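Local coordinates for putative CRISPR-associated endoribonuclease-like protein Cas6nc (Pyrococcus horikoshii, PDB 3QJL) that binds CRISPR RNA as a Cas6-family RAMP protein and probably takes part in the RNA-guided adaptive defence of its archaeal host against mobile genetic elements, at residues E103-I106 with G107-S110; E27-S30 with Q31-K35; I83-N87 with E88-R92. All blocks are in the same frame, centred on the assembly; numbering follows the deposited sequence.

Contact 1 (E103-I106 with G107-S110)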
# COMPACT_ATOMS: atom_id res chain seq x y z
N GLU A 103 4.59 31.59 -6.18
CA GLU A 103 5.95 31.14 -5.97
C GLU A 103 5.97 30.25 -4.74
O GLU A 103 5.70 30.70 -3.63
CB GLU A 103 6.93 32.31 -5.82
CG GLU A 103 6.66 33.26 -4.63
CD GLU A 103 5.73 34.45 -4.97
OE1 GLU A 103 5.25 34.56 -6.12
OE2 GLU A 103 5.48 35.28 -4.05
N PHE A 104 6.26 28.97 -4.97
CA PHE A 104 6.28 28.00 -3.88
C PHE A 104 7.66 27.41 -3.66
O PHE A 104 8.34 27.01 -4.60
CB PHE A 104 5.26 26.89 -4.13
CG PHE A 104 3.86 27.28 -3.78
CD1 PHE A 104 2.95 27.63 -4.76
CD2 PHE A 104 3.45 27.30 -2.45
CE1 PHE A 104 1.66 27.98 -4.43
CE2 PHE A 104 2.16 27.65 -2.12
CZ PHE A 104 1.26 27.99 -3.11
N LYS A 105 8.06 27.37 -2.39
CA LYS A 105 9.33 26.78 -2.00
C LYS A 105 9.07 25.63 -1.03
O LYS A 105 8.64 25.84 0.11
CB LYS A 105 10.19 27.86 -1.35
CG LYS A 105 11.62 27.44 -1.06
CD LYS A 105 12.53 27.71 -2.24
CE LYS A 105 13.93 27.17 -1.98
NZ LYS A 105 14.52 27.73 -0.73
N ILE A 106 9.31 24.40 -1.49
CA ILE A 106 9.21 23.22 -0.63
C ILE A 106 10.57 22.57 -0.49
O ILE A 106 11.08 21.96 -1.43
CB ILE A 106 8.22 22.20 -1.18
CG1 ILE A 106 6.80 22.75 -1.05
CG2 ILE A 106 8.34 20.89 -0.43
CD1 ILE A 106 5.87 22.24 -2.12
N GLY A 107 11.17 22.68 0.69
CA GLY A 107 12.56 22.28 0.83
C GLY A 107 13.42 23.04 -0.16
O GLY A 107 13.42 24.27 -0.19
N GLU A 108 14.15 22.30 -0.99
CA GLU A 108 15.06 22.90 -1.96
C GLU A 108 14.44 23.07 -3.34
O GLU A 108 15.11 23.49 -4.27
CB GLU A 108 16.34 22.07 -2.08
CG GLU A 108 17.15 21.97 -0.79
CD GLU A 108 17.64 23.32 -0.28
OE1 GLU A 108 18.48 23.32 0.65
OE2 GLU A 108 17.20 24.38 -0.80
N LEU A 109 13.17 22.73 -3.47
CA LEU A 109 12.52 22.78 -4.77
C LEU A 109 11.55 23.95 -4.84
O LEU A 109 10.66 24.07 -4.00
CB LEU A 109 11.77 21.47 -5.01
CG LEU A 109 11.21 21.25 -6.41
CD1 LEU A 109 12.33 21.32 -7.44
CD2 LEU A 109 10.51 19.91 -6.48
N SER A 110 11.73 24.82 -5.82
CA SER A 110 10.80 25.93 -6.02
C SER A 110 9.81 25.62 -7.14
O SER A 110 10.21 25.20 -8.22
CB SER A 110 11.54 27.23 -6.33
OG SER A 110 12.21 27.74 -5.19
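Ile106 and Leu109 form an antiparallel hydrogen-bonded pair that closes a two-residue beta hairpin, with a type II' turn running from Ile106 to Leu109 between the edge strand 103-106 and strand 109-118. Ile106 N gives to Leu109 O at 2.9 Å, and Leu109 N returns to Ile106 O at 3.0 Å. Gly107 takes the first corner with positive phi (56°), a conformation that favours glycine. One step back, Lys105 and Ser110 make the non-hydrogen-bonded pair and share one face of the hairpin. The bend of the Lys105 chain at chi2 (89°) carries its methylenes over the hydroxyl of Ser110 and the carbonyl of Gly107, with Lys105 CE 3.4 Å from Gly107 O. Lys105 NZ stays 4.3 Å from Glu108 OE2, too far for a salt bridge, though the charges probably attract. Ile106 and Leu109 point to the other face, where the Ile106 side chain packs against Val28 and Phe111 and Leu109 meets Pro18. Next to the Lys105 pair, Ser110 makes a CA-H...O contact with the preceding strand, its CA 3.0 Å from Phe104 O.

Contact 2 (E27-S30 with Q31-K35)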
# COMPACT_ATOMS: atom_id res chain seq x y z
N GLU A 27 4.56 23.25 5.12
CA GLU A 27 5.07 24.24 4.18
C GLU A 27 3.97 24.71 3.22
O GLU A 27 3.72 25.91 3.08
CB GLU A 27 6.24 23.66 3.39
CG GLU A 27 7.51 24.48 3.50
CD GLU A 27 8.75 23.61 3.53
OE1 GLU A 27 8.74 22.56 4.23
OE2 GLU A 27 9.74 23.97 2.85
N VAL A 28 3.32 23.75 2.57
CA VAL A 28 2.24 24.09 1.66
C VAL A 28 1.16 24.87 2.39
O VAL A 28 0.78 25.95 1.96
CB VAL A 28 1.64 22.83 1.00
CG1 VAL A 28 0.34 23.20 0.28
CG2 VAL A 28 2.63 22.21 0.03
N TYR A 29 0.69 24.35 3.51
CA TYR A 29 -0.37 25.01 4.25
C TYR A 29 -0.04 26.44 4.65
O TYR A 29 -0.83 27.35 4.41
CB TYR A 29 -0.70 24.24 5.51
CG TYR A 29 -1.28 25.11 6.60
CD1 TYR A 29 -0.46 25.73 7.52
CD2 TYR A 29 -2.66 25.28 6.71
CE1 TYR A 29 -0.99 26.51 8.53
CE2 TYR A 29 -3.20 26.05 7.73
CZ TYR A 29 -2.36 26.67 8.63
OH TYR A 29 -2.89 27.44 9.63
N SER A 30 1.11 26.64 5.27
CA SER A 30 1.49 27.95 5.78
C SER A 30 1.69 28.92 4.64
O SER A 30 1.39 30.12 4.75
CB SER A 30 2.76 27.84 6.60
OG SER A 30 3.86 27.54 5.75
N GLN A 31 2.21 28.40 3.53
CA GLN A 31 2.43 29.20 2.32
C GLN A 31 1.12 29.75 1.75
O GLN A 31 1.00 30.94 1.45
CB GLN A 31 3.15 28.36 1.27
CG GLN A 31 4.33 29.03 0.64
CD GLN A 31 5.49 28.09 0.47
OE1 GLN A 31 6.06 27.97 -0.62
NE2 GLN A 31 5.85 27.41 1.55
N ILE A 32 0.14 28.87 1.58
CA ILE A 32 -1.18 29.30 1.16
C ILE A 32 -1.76 30.32 2.14
O ILE A 32 -2.20 31.39 1.75
CB ILE A 32 -2.13 28.10 1.02
CG1 ILE A 32 -1.89 27.39 -0.30
CG2 ILE A 32 -3.56 28.53 1.15
CD1 ILE A 32 -2.71 26.12 -0.45
N LEU A 33 -1.73 30.00 3.44
CA LEU A 33 -2.24 30.91 4.46
C LEU A 33 -1.70 32.33 4.27
O LEU A 33 -2.45 33.30 4.26
CB LEU A 33 -1.89 30.40 5.86
CG LEU A 33 -2.67 31.09 6.96
CD1 LEU A 33 -4.16 30.88 6.74
CD2 LEU A 33 -2.26 30.59 8.31
N GLU A 34 -0.38 32.43 4.13
CA GLU A 34 0.32 33.69 3.91
C GLU A 34 -0.22 34.41 2.68
O GLU A 34 -0.54 35.60 2.72
CB GLU A 34 1.80 33.39 3.75
CG GLU A 34 2.67 34.52 3.28
CD GLU A 34 4.13 34.09 3.13
OE1 GLU A 34 5.02 34.92 3.43
OE2 GLU A 34 4.39 32.93 2.72
N LYS A 35 -0.31 33.67 1.57
CA LYS A 35 -0.80 34.23 0.32
C LYS A 35 -2.24 34.73 0.42
O LYS A 35 -2.53 35.85 0.00
CB LYS A 35 -0.65 33.22 -0.81
CG LYS A 35 0.79 32.88 -1.10
CD LYS A 35 0.91 31.95 -2.29
CE LYS A 35 2.31 31.39 -2.40
NZ LYS A 35 3.36 32.44 -2.28
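Glu27-Ser30 and Gln31-Lys35 are successive turns of one helix, joined by four i to i+4 backbone bonds: from Gln31 N to Glu27 O, Ile32 N to Val28 O, Leu33 N to Tyr29 O and Glu34 N to Ser30 O, all between 2.9 and 3.0 Å. Side chains four residues apart therefore line up along the helix. In one such pair Glu27 and Gln31 lie alongside each other and point the same way, with Glu27 CG 3.9 Å from Gln31 NE2 and the carboxylate and amide planes 37° apart. The Gln31 side chain turns back toward the helix start, its NE2 lying 3.0 Å from Glu27 O. Gln31 OE1 accepts from Lys105 N and Glu27 OE2 from Gly107 N, tying the helix to the neighbouring hairpin. Helix 25-39 is the first helix of the N-terminal ferredoxin-like domain of this RAMP protein, and it packs on strands 55-60 and 103-106 of the antiparallel sheet, where Val28 touches Phe56 and Ile59. Val28 and Ile32 belong to this buried side, Val28 CG1 standing 4.3 Å from Ile32 CD1. A third pair joins Tyr29 and Leu33, again side by side. The phenol and the isobutyl group run along together, and Leu33 CD2 approaches the ring obliquely, 3.9 Å from Tyr29 CZ and 3.5 Å from Tyr29 OH. Leu33 is covered further by Ala44 and Leu47 of helix 41-47.

Contact 3 (I83-N87 with E88-R92)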
# COMPACT_ATOMS: atom_id res chain seq x y z
N ILE A 83 -7.54 21.17 -4.08
CA ILE A 83 -8.00 21.89 -2.89
C ILE A 83 -9.52 21.85 -2.88
O ILE A 83 -10.13 21.92 -3.93
CB ILE A 83 -7.50 23.35 -2.94
CG1 ILE A 83 -5.99 23.37 -3.12
CG2 ILE A 83 -7.91 24.11 -1.68
CD1 ILE A 83 -5.37 24.74 -3.00
N SER A 84 -10.13 21.73 -1.71
CA SER A 84 -11.58 21.60 -1.64
C SER A 84 -12.18 22.37 -0.47
O SER A 84 -11.49 22.66 0.50
CB SER A 84 -11.96 20.11 -1.57
OG SER A 84 -13.36 19.91 -1.57
N SER A 85 -13.47 22.66 -0.55
CA SER A 85 -14.15 23.36 0.54
C SER A 85 -15.63 23.45 0.23
O SER A 85 -16.04 23.45 -0.93
CB SER A 85 -13.60 24.79 0.66
OG SER A 85 -14.25 25.52 1.70
N SER A 86 -16.44 23.59 1.27
CA SER A 86 -17.88 23.67 1.10
C SER A 86 -18.26 25.12 0.81
O SER A 86 -19.38 25.42 0.39
CB SER A 86 -18.58 23.20 2.37
OG SER A 86 -18.05 23.87 3.50
N ASN A 87 -17.29 26.00 1.03
CA ASN A 87 -17.48 27.42 0.92
C ASN A 87 -16.73 27.93 -0.29
O ASN A 87 -15.49 27.98 -0.28
CB ASN A 87 -16.90 28.07 2.17
CG ASN A 87 -17.09 29.57 2.21
OD1 ASN A 87 -17.44 30.21 1.20
ND2 ASN A 87 -16.85 30.15 3.38
N GLU A 88 -17.45 28.33 -1.34
CA GLU A 88 -16.75 28.71 -2.56
C GLU A 88 -16.14 30.10 -2.46
O GLU A 88 -15.35 30.50 -3.30
CB GLU A 88 -17.59 28.52 -3.82
CG GLU A 88 -18.38 29.73 -4.27
CD GLU A 88 -19.66 29.90 -3.49
OE1 GLU A 88 -19.81 29.20 -2.45
OE2 GLU A 88 -20.51 30.72 -3.91
N ASP A 89 -16.47 30.81 -1.38
CA ASP A 89 -15.71 32.02 -1.08
C ASP A 89 -14.28 31.71 -0.63
O ASP A 89 -13.36 32.46 -0.95
CB ASP A 89 -16.45 32.90 -0.07
CG ASP A 89 -17.49 33.79 -0.74
OD1 ASP A 89 -17.31 34.12 -1.94
OD2 ASP A 89 -18.49 34.14 -0.08
N ILE A 90 -14.09 30.59 0.08
CA ILE A 90 -12.74 30.14 0.41
C ILE A 90 -11.97 29.71 -0.84
O ILE A 90 -10.80 30.06 -1.02
CB ILE A 90 -12.75 29.00 1.44
CG1 ILE A 90 -13.13 29.52 2.82
CG2 ILE A 90 -11.38 28.39 1.52
CD1 ILE A 90 -13.61 28.45 3.76
N ILE A 91 -12.63 28.96 -1.71
CA ILE A 91 -11.99 28.54 -2.96
C ILE A 91 -11.57 29.74 -3.80
O ILE A 91 -10.42 29.83 -4.24
CB ILE A 91 -12.93 27.67 -3.78
CG1 ILE A 91 -13.32 26.41 -3.00
CG2 ILE A 91 -12.26 27.30 -5.07
CD1 ILE A 91 -12.12 25.59 -2.42
N ARG A 92 -12.52 30.65 -3.99
CA ARG A 92 -12.35 31.89 -4.76
C ARG A 92 -11.11 32.62 -4.29
O ARG A 92 -10.21 32.90 -5.07
CB ARG A 92 -13.59 32.75 -4.53
CG ARG A 92 -14.05 33.61 -5.70
CD ARG A 92 -13.59 35.05 -5.52
NE ARG A 92 -13.09 35.26 -4.17
CZ ARG A 92 -13.77 35.86 -3.20
NH1 ARG A 92 -15.00 36.32 -3.45
NH2 ARG A 92 -13.23 35.99 -1.98
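Ser85 and Ile91 meet where strand 79-85 turns back into helix 88-100, and this inner side is the tight part of the contact. The segment axes pass 7.7 Å apart and run nearly antiparallel, at 151°. Ile91 CD1 presses on Ser85 CB at 3.5 Å, while Ile90 CD1 comes 3.6 Å from Ser85 OG and also lies against the side chain of Asn87. Both isoleucines are buried, Ile90 leaning on Leu46 and Leu47 and Ile91 on Met5 and Ile7. The hydroxyl of Ser85 is gripped within the bend: Ser85 OG accepts from Asn87 N at 3.1 Å, an ST turn, and the hydroxyl itself bonds to Phe53 O outside it. This tight bend is a strand-to-helix connection of the ferredoxin-like domain, and Asn87 is the N-cap of the helix it starts. Asn87 CG points away from its own N (chi1 -177°), which carries OD1 over the first turn to accept from Asp89 N at 2.8 Å. That donor stands 36° out of the amide carbonyl plane, and the bond is bent. Asn87 O takes two weak bonds, from Ile90 N and Ile91 N. The outer side is looser: the Asp89 carboxylate crosses the Asn87 amide obliquely and, within the helix, faces Arg92 through charge alone, Asp89 OD1 lying 3.5 Å from Arg92 NH1 and well out of the guanidinium plane. Glu88, Asp89 and Arg92 also touch a crystal neighbour, which may influence their arrangement.

Overall arrangement
Along the chain the order is contact 2, contact 3, contact 1, all in the N-terminal Cas6 region. The centre of contact 2 lies about 12 Å from that of contact 1 and about 15 Å from that of contact 3. Contact 2 meets the hairpin through polar bonds and the packing of Val28 on Ile106, and contact 3 through apolar packing of Ile32 on Ile83. Contacts 1 and 3 do not touch; their centres are about 24 Å apart, and helix 88-100 leads from one towards the other. Strands 79-85, 103-106 and 109-118 belong to the same five-stranded antiparallel sheet of the ferredoxin-like domain. Helix 25-39 reaches both the edge hairpin and strand 79-85.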